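Local coordinates for protein putative acetyl transferase (Pyrococcus furiosus, PDB 1VKC) that is a GNAT-fold enzyme that probably transfers an acetyl group from acetyl-CoA to an acceptor, at residues F37-Y41 / E42-E46; E98-K101 / W102-G105; L130-E133 / I134-A138. All blocks are in the same frame, centred on the assembly; numbering follows the deposited sequence. Where two conformers were deposited one is given.

Overall arrangement
Following the chain from its N terminus, contact 1 (37-46) comes first, where the loop after helix 20-31 turns into helix 41-57. Contact 2 (98-105) follows at the end of strand 90-99, on the way to helix 108-122, and contact 3 (130-138) closes the short link from strand 128-130 to helix 138-144. The three lie in series, neither nested nor crossing, and none touches another within the chain; the centres of contacts 2 and 3 are about 17 Å apart, at the ends of two adjacent parallel strands. Contacts 1 and 2 both reach the second subunit, where Trp102 of one copy meets the Pro38-Ile39 loop of the other.

Contact 1 (F37-Y41 / E42-E46); sequences FPISY and EEYEE
Ser40 and Glu43 grip each other twice, in a capping box at the start of helix 41-57. Ser40 N gives its hydrogen to Glu43 OE2 at 2.7 Å, meeting the oxygen from above the carboxylate plane, while Glu43 N returns a bond to Ser40 OG at 2.9 Å. Ser40 can accept it because its hydroxyl sits between backbone N and carbonyl carbon (chi1 73°), turned to the first turn of the helix. The regular helical bonds begin at once: Tyr44 N to Ser40 O at 2.9 Å, and Glu45 N to Tyr41 O at 2.8 Å.

Packing fans out from this cap. Ile39 lays CD1 against Tyr44 CB at 3.7 Å, at the edge of the Tyr44 ring. The Tyr41 and Tyr44 rings meet at a slant, planes 42° apart, with Tyr41 CE1 3.6 Å from Tyr44 CD1. Glu45, bent at chi2, brings OE2 to 3.3 Å from Tyr41 CE2; its OE1 pairs with Arg28 of the second subunit, whereas the Tyr44 hydroxyl bonds to Arg28 O of its own chain.

Two of the amide hydrogens at this helix end thus have side-chain acceptors, and the Glu43 carboxylate, close to the positive end of the helix dipole, is probably held in its ionised form.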
loop_
_atom_site.group_PDB
_atom_site.type_symbol
_atom_site.label_atom_id
_atom_site.label_comp_id
_atom_site.label_asym_id
_atom_site.label_seq_id
_atom_site.Cartn_x
_atom_site.Cartn_y
_atom_site.Cartn_z
ATOM N N PHE A 37 -8.579 8.189 -9.072
ATOM C CA PHE A 37 -9.994 7.859 -9.294
ATOM C C PHE A 37 -10.547 7.004 -8.170
ATOM O O PHE A 37 -9.837 6.158 -7.632
ATOM C CB PHE A 37 -10.185 7.148 -10.626
ATOM C CG PHE A 37 -10.210 8.080 -11.806
ATOM C CD1 PHE A 37 -11.399 8.308 -12.506
ATOM C CD2 PHE A 37 -9.051 8.739 -12.211
ATOM C CE1 PHE A 37 -11.424 9.172 -13.595
ATOM C CE2 PHE A 37 -9.069 9.604 -13.292
ATOM C CZ PHE A 37 -10.259 9.822 -13.989
ATOM N N PRO A 38 -11.822 7.206 -7.830
ATOM C CA PRO A 38 -12.443 6.502 -6.705
ATOM C C PRO A 38 -12.767 5.032 -7.009
ATOM O O PRO A 38 -13.938 4.665 -7.178
ATOM C CB PRO A 38 -13.710 7.325 -6.447
ATOM C CG PRO A 38 -14.073 7.856 -7.772
ATOM C CD PRO A 38 -12.779 8.113 -8.498
ATOM N N ILE A 39 -11.725 4.201 -7.048
ATOM C CA ILE A 39 -11.863 2.776 -7.296
ATOM C C ILE A 39 -11.602 2.002 -5.991
ATOM O O ILE A 39 -10.894 2.489 -5.127
ATOM C CB ILE A 39 -10.917 2.325 -8.428
ATOM C CG1 ILE A 39 -9.450 2.643 -8.106
ATOM C CG2 ILE A 39 -11.320 3.012 -9.748
ATOM C CD1 ILE A 39 -8.451 1.911 -8.986
ATOM N N SER A 40 -12.181 0.812 -5.859
ATOM C CA SER A 40 -11.927 -0.038 -4.680
ATOM C C SER A 40 -10.504 -0.603 -4.732
ATOM O O SER A 40 -9.905 -0.720 -5.797
ATOM C CB SER A 40 -12.924 -1.187 -4.623
ATOM O OG SER A 40 -12.636 -2.163 -5.614
ATOM N N TYR A 41 -9.960 -0.959 -3.581
ATOM C CA TYR A 41 -8.631 -1.541 -3.568
ATOM C C TYR A 41 -8.631 -2.879 -4.323
ATOM O O TYR A 41 -7.682 -3.199 -5.028
ATOM C CB TYR A 41 -8.080 -1.696 -2.142
ATOM C CG TYR A 41 -6.647 -2.161 -2.165
ATOM C CD1 TYR A 41 -5.626 -1.291 -2.527
ATOM C CD2 TYR A 41 -6.315 -3.480 -1.874
ATOM C CE1 TYR A 41 -4.311 -1.717 -2.598
ATOM C CE2 TYR A 41 -5.005 -3.913 -1.928
ATOM C CZ TYR A 41 -4.003 -3.012 -2.290
ATOM O OH TYR A 41 -2.705 -3.414 -2.347
ATOM N N GLU A 42 -9.707 -3.652 -4.197
ATOM C CA GLU A 42 -9.832 -4.891 -4.939
ATOM C C GLU A 42 -9.823 -4.665 -6.465
ATOM O O GLU A 42 -9.182 -5.440 -7.204
ATOM C CB GLU A 42 -11.098 -5.649 -4.546
ATOM C CG GLU A 42 -11.221 -7.017 -5.218
ATOM C CD GLU A 42 -10.031 -7.919 -4.929
ATOM O OE1 GLU A 42 -9.340 -8.338 -5.902
ATOM O OE2 GLU A 42 -9.769 -8.197 -3.726
ATOM N N GLU A 43 -10.549 -3.640 -6.920
ATOM C CA GLU A 43 -10.505 -3.194 -8.335
ATOM C C GLU A 43 -9.069 -2.814 -8.730
ATOM O O GLU A 43 -8.560 -3.274 -9.754
ATOM C CB GLU A 43 -11.448 -1.998 -8.570
ATOM C CG GLU A 43 -12.927 -2.366 -8.642
ATOM C CD GLU A 43 -13.888 -1.183 -8.455
ATOM O OE1 GLU A 43 -15.098 -1.375 -8.692
ATOM O OE2 GLU A 43 -13.464 -0.069 -8.076
ATOM N N TYR A 44 -8.419 -1.987 -7.904
ATOM C CA TYR A 44 -7.047 -1.555 -8.178
ATOM C C TYR A 44 -6.125 -2.769 -8.347
ATOM O O TYR A 44 -5.424 -2.900 -9.338
ATOM C CB TYR A 44 -6.524 -0.625 -7.077
ATOM C CG TYR A 44 -5.022 -0.480 -7.107
ATOM C CD1 TYR A 44 -4.213 -1.104 -6.150
ATOM C CD2 TYR A 44 -4.396 0.228 -8.138
ATOM C CE1 TYR A 44 -2.822 -0.984 -6.195
ATOM C CE2 TYR A 44 -3.026 0.353 -8.186
ATOM C CZ TYR A 44 -2.240 -0.254 -7.221
ATOM O OH TYR A 44 -0.890 -0.115 -7.300
ATOM N N GLU A 45 -6.150 -3.667 -7.369
ATOM C CA GLU A 45 -5.334 -4.879 -7.401
ATOM C C GLU A 45 -5.478 -5.690 -8.700
ATOM O O GLU A 45 -4.475 -6.129 -9.279
ATOM C CB GLU A 45 -5.712 -5.747 -6.207
ATOM C CG GLU A 45 -4.624 -6.636 -5.678
ATOM C CD GLU A 45 -4.578 -6.627 -4.156
ATOM O OE1 GLU A 45 -3.466 -6.539 -3.608
ATOM O OE2 GLU A 45 -5.666 -6.679 -3.512
ATOM N N GLU A 46 -6.714 -5.897 -9.150
ATOM C CA GLU A 46 -6.978 -6.722 -10.357
ATOM C C GLU A 46 -6.448 -6.043 -11.621
ATOM O O GLU A 46 -5.860 -6.699 -12.485
ATOM C CB GLU A 46 -8.482 -6.994 -10.515
ATOM C CG GLU A 46 -9.042 -7.947 -9.459
ATOM C CD GLU A 46 -10.559 -8.072 -9.492
ATOM O OE1 GLU A 46 -11.202 -7.550 -10.444
ATOM O OE2 GLU A 46 -11.113 -8.695 -8.552
#

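Contact 2 (E98-K101 / W102-G105); sequences EVVK and WARG
Ala103 N bonds back to Val100 O at 2.9 Å, approaching from well above the carbonyl plane, and this i to i+3 bond turns the chain at the end of strand 90-99. The turn sits at the strand-to-loop junction of the strand-loop-helix element of the GNAT fold; Arg104 and Gly105 start the glycine-rich loop that, in relatives, wraps the pyrophosphate of acetyl-CoA.

The apolar side is built on Val100. Its CG2 stands over the face of the Trp102 six-membered ring, 4.0 Å from the centroid and only 17° off the normal, a CH-pi contact, and the same methyl touches Ala103 CB at 3.6 Å. Trp102 carries its indole between its own backbone N and carbonyl carbon (chi1 45°), which folds the ring back alongside Val100. Leu74 packs against Trp102 and Ala103, while Trp102 NE1 makes a weak bond to Ile39 O of the second subunit. With Trp102 replaced by an alanine, Val100 CG2 would probably lose the ring face it rests on and Ile39 O of the second subunit its weak indole partner. Lys101 stretches away to the second subunit, where NZ bonds to Tyr32 O.

Arg104 runs back along the chain toward Val99, extended from CG to NE, and spreads its guanidinium face over Lys101 CA. Both Arg104 NE, at 2.8 Å, and Arg104 NH1, at 2.9 Å, share Val99 O, but each bond is strongly bent and weak. A water beside them accepts from Val99 N at 3.0 Å and, weakly, from Arg104 NH1 at 3.4 Å.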
loop_
_atom_site.group_PDB
_atom_site.type_symbol
_atom_site.label_atom_id
_atom_site.label_comp_id
_atom_site.label_asym_id
_atom_site.label_seq_id
_atom_site.Cartn_x
_atom_site.Cartn_y
_atom_site.Cartn_z
ATOM N N GLU A 98 12.101 2.161 -8.560
ATOM C CA GLU A 98 11.500 2.255 -7.234
ATOM C C GLU A 98 12.538 1.828 -6.200
ATOM O O GLU A 98 13.272 0.861 -6.408
ATOM C CB GLU A 98 10.221 1.378 -7.155
ATOM C CG GLU A 98 9.014 2.002 -7.860
ATOM C CD GLU A 98 7.826 1.053 -8.122
ATOM O OE1 GLU A 98 6.786 1.543 -8.640
ATOM O OE2 GLU A 98 7.891 -0.160 -7.827
ATOM N N VAL A 99 12.642 2.591 -5.114
ATOM C CA VAL A 99 13.506 2.229 -3.984
ATOM C C VAL A 99 12.623 2.235 -2.724
ATOM O O VAL A 99 11.784 3.108 -2.569
ATOM C CB VAL A 99 14.691 3.203 -3.853
ATOM C CG1 VAL A 99 15.533 2.904 -2.606
ATOM C CG2 VAL A 99 15.557 3.166 -5.119
ATOM N N VAL A 100 12.788 1.241 -1.854
ATOM C CA VAL A 100 11.954 1.150 -0.644
ATOM C C VAL A 100 12.238 2.327 0.270
ATOM O O VAL A 100 13.345 2.822 0.316
ATOM C CB VAL A 100 12.125 -0.181 0.115
ATOM C CG1 VAL A 100 11.680 -1.309 -0.740
ATOM C CG2 VAL A 100 13.581 -0.378 0.607
ATOM N N LYS A 101 11.208 2.776 0.983
ATOM C CA LYS A 101 11.257 4.045 1.716
ATOM C C LYS A 101 12.431 4.152 2.688
ATOM O O LYS A 101 13.063 5.188 2.788
ATOM C CB LYS A 101 9.928 4.304 2.431
ATOM C CG LYS A 101 9.445 3.173 3.348
ATOM C CD LYS A 101 8.089 3.514 3.968
ATOM C CE LYS A 101 7.397 2.287 4.516
ATOM N NZ LYS A 101 6.101 2.645 5.171
ATOM N N TRP A 102 12.750 3.068 3.377
ATOM C CA TRP A 102 13.844 3.109 4.364
ATOM C C TRP A 102 15.247 2.967 3.753
ATOM O O TRP A 102 16.241 3.121 4.462
ATOM C CB TRP A 102 13.634 2.072 5.471
ATOM C CG TRP A 102 13.222 0.758 4.986
ATOM C CD1 TRP A 102 11.952 0.332 4.785
ATOM C CD2 TRP A 102 14.075 -0.331 4.640
ATOM N NE1 TRP A 102 11.956 -0.960 4.328
ATOM C CE2 TRP A 102 13.250 -1.395 4.233
ATOM C CE3 TRP A 102 15.463 -0.518 4.627
ATOM C CZ2 TRP A 102 13.761 -2.629 3.819
ATOM C CZ3 TRP A 102 15.970 -1.749 4.218
ATOM C CH2 TRP A 102 15.121 -2.785 3.822
ATOM N N ALA A 103 15.335 2.693 2.450
ATOM C CA ALA A 103 16.645 2.587 1.778
ATOM C C ALA A 103 16.937 3.812 0.889
ATOM O O ALA A 103 17.927 3.843 0.158
ATOM C CB ALA A 103 16.702 1.311 0.961
ATOM N N ARG A 104 16.078 4.819 0.965
ATOM C CA ARG A 104 16.261 6.042 0.180
ATOM C C ARG A 104 17.396 6.882 0.777
ATOM O O ARG A 104 17.619 6.863 1.984
ATOM C CB ARG A 104 14.934 6.816 0.070
ATOM C CG ARG A 104 13.944 6.168 -0.940
ATOM C CD ARG A 104 12.495 6.618 -0.813
ATOM N NE ARG A 104 11.570 5.755 -1.572
ATOM C CZ ARG A 104 10.264 5.585 -1.293
ATOM N NH1 ARG A 104 9.521 4.769 -2.044
ATOM N NH2 ARG A 104 9.688 6.217 -0.266
ATOM N N GLY A 105 18.156 7.565 -0.084
ATOM C CA GLY A 105 19.273 8.410 0.363
ATOM C C GLY A 105 20.615 7.699 0.459
ATOM O O GLY A 105 21.545 8.202 1.114
HETATM O O HOH W 1 10.770 4.986 -5.164
#

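Contact 3 (L130-E133 / I134-A138); sequences LRVE and IDNPA
Asn136 folds back on Glu133 and closes a type I beta turn, its backbone N donating to Glu133 O at 3.1 Å. This is the close-packed part of the contact. The bond comes in well above the carbonyl plane, in keeping with the tight turn, and Asn136 CB lies against the same Glu133 O, also at 3.1 Å. With CG anti to the backbone N (chi1 -175°), the Asn136 amide is carried beyond the turn and used at both ends. Asn136 OD1 accepts from Ala138 N at 2.7 Å in a nearly straight bond, an Asx turn across Pro137 that caps the start of the next helix. Asn136 ND2 gives a hydrogen to a water at 2.7 Å, and that water also takes one from Glu133 N, so the amide is fixed in its rotation and stitched to the strand side of the turn.

Here the chain passes from strand 128-130 into helix 138-144, the last strand-to-helix passage of the GNAT core. In relatives, acetyl-CoA lies in the cleft where this strand parts from its parallel neighbour, which is strand 90-99 in this protein.

The Val132 packing is looser. Val132 directs CG2 at Ala138 CB and at Asn136 CB, both at 4.1 Å, and it was modelled in two conformers, so this packing is only loosely defined; Val139 of the helix adds to it. The solvent side instead carries a well-formed salt bridge, in which Arg131 reaches along the chain and takes Glu133 side-on: Arg131 NE meets Glu133 OE2 on its syn lone pair at 2.8 Å, and Arg131 NH2 meets Glu133 OE1 at 3.1 Å within the guanidinium plane. The salt bridge depends on the bent Glu133 chain, and it faces away from the turn that the Glu133 carbonyl closes.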
loop_
_atom_site.group_PDB
_atom_site.type_symbol
_atom_site.label_atom_id
_atom_site.label_comp_id
_atom_site.label_asym_id
_atom_site.label_seq_id
_atom_site.Cartn_x
_atom_site.Cartn_y
_atom_site.Cartn_z
ATOM N N LEU A 130 11.709 7.723 -20.573
ATOM C CA LEU A 130 10.780 7.394 -19.489
ATOM C C LEU A 130 9.747 8.506 -19.297
ATOM O O LEU A 130 9.889 9.608 -19.826
ATOM C CB LEU A 130 11.552 7.080 -18.194
ATOM C CG LEU A 130 12.541 8.210 -17.786
ATOM C CD1 LEU A 130 11.830 9.205 -16.874
ATOM C CD2 LEU A 130 13.789 7.715 -17.136
ATOM N N ARG A 131 8.699 8.180 -18.560
ATOM C CA ARG A 131 7.637 9.107 -18.264
ATOM C C ARG A 131 7.807 9.565 -16.840
ATOM O O ARG A 131 8.003 8.725 -15.943
ATOM C CB ARG A 131 6.268 8.435 -18.459
ATOM C CG ARG A 131 5.106 9.134 -17.811
ATOM C CD ARG A 131 3.763 8.458 -18.065
ATOM N NE ARG A 131 2.719 9.147 -17.313
ATOM C CZ ARG A 131 1.429 9.026 -17.530
ATOM N NH1 ARG A 131 0.964 8.232 -18.499
ATOM N NH2 ARG A 131 0.579 9.710 -16.763
ATOM N N VAL A 132 7.721 10.880 -16.627
ATOM C CA VAL A 132 7.727 11.471 -15.287
ATOM C C VAL A 132 6.533 12.403 -15.133
ATOM O O VAL A 132 6.221 13.196 -16.025
ATOM C CB VAL A 132 9.067 12.225 -14.970
ATOM C CG1 VAL A 132 9.299 13.401 -15.922
ATOM C CG2 VAL A 132 9.082 12.695 -13.506
ATOM N N GLU A 133 5.865 12.317 -13.994
ATOM C CA GLU A 133 4.701 13.165 -13.756
ATOM C C GLU A 133 5.127 14.608 -13.610
ATOM O O GLU A 133 6.158 14.906 -13.047
ATOM C CB GLU A 133 3.876 12.674 -12.555
ATOM C CG GLU A 133 3.430 11.220 -12.661
ATOM C CD GLU A 133 2.881 10.850 -14.045
ATOM O OE1 GLU A 133 1.799 11.322 -14.391
ATOM O OE2 GLU A 133 3.529 10.059 -14.766
ATOM N N ILE A 134 4.294 15.505 -14.126
ATOM C CA ILE A 134 4.722 16.852 -14.485
ATOM C C ILE A 134 5.107 17.774 -13.303
ATOM O O ILE A 134 5.980 18.645 -13.447
ATOM C CB ILE A 134 3.630 17.498 -15.405
ATOM C CG1 ILE A 134 4.231 18.537 -16.328
ATOM C CG2 ILE A 134 2.472 18.033 -14.587
ATOM C CD1 ILE A 134 3.327 18.868 -17.521
ATOM N N ASP A 135 4.486 17.584 -12.149
ATOM C CA ASP A 135 4.854 18.376 -10.976
ATOM C C ASP A 135 5.617 17.533 -9.939
ATOM O O ASP A 135 5.850 17.980 -8.805
ATOM C CB ASP A 135 3.604 19.063 -10.387
ATOM C CG ASP A 135 3.099 20.223 -11.268
ATOM O OD1 ASP A 135 3.946 20.977 -11.796
ATOM O OD2 ASP A 135 1.878 20.465 -11.480
ATOM N N ASN A 136 6.015 16.321 -10.346
ATOM C CA ASN A 136 6.865 15.461 -9.545
ATOM C C ASN A 136 8.240 16.131 -9.412
ATOM O O ASN A 136 8.789 16.607 -10.405
ATOM C CB ASN A 136 6.988 14.083 -10.210
ATOM C CG ASN A 136 7.780 13.057 -9.372
ATOM O OD1 ASN A 136 8.583 13.406 -8.512
ATOM N ND2 ASN A 136 7.569 11.780 -9.668
ATOM N N PRO A 137 8.775 16.211 -8.186
ATOM C CA PRO A 137 10.150 16.684 -7.971
ATOM C C PRO A 137 11.225 15.849 -8.692
ATOM O O PRO A 137 12.323 16.333 -8.923
ATOM C CB PRO A 137 10.324 16.565 -6.447
ATOM C CG PRO A 137 8.957 16.604 -5.900
ATOM C CD PRO A 137 8.094 15.917 -6.909
ATOM N N ALA A 138 10.907 14.598 -9.015
ATOM C CA ALA A 138 11.810 13.725 -9.782
ATOM C C ALA A 138 12.221 14.303 -11.140
ATOM O O ALA A 138 13.239 13.894 -11.695
ATOM C CB ALA A 138 11.184 12.344 -9.972
HETATM O O HOH W 2 6.920 10.267 -11.818
#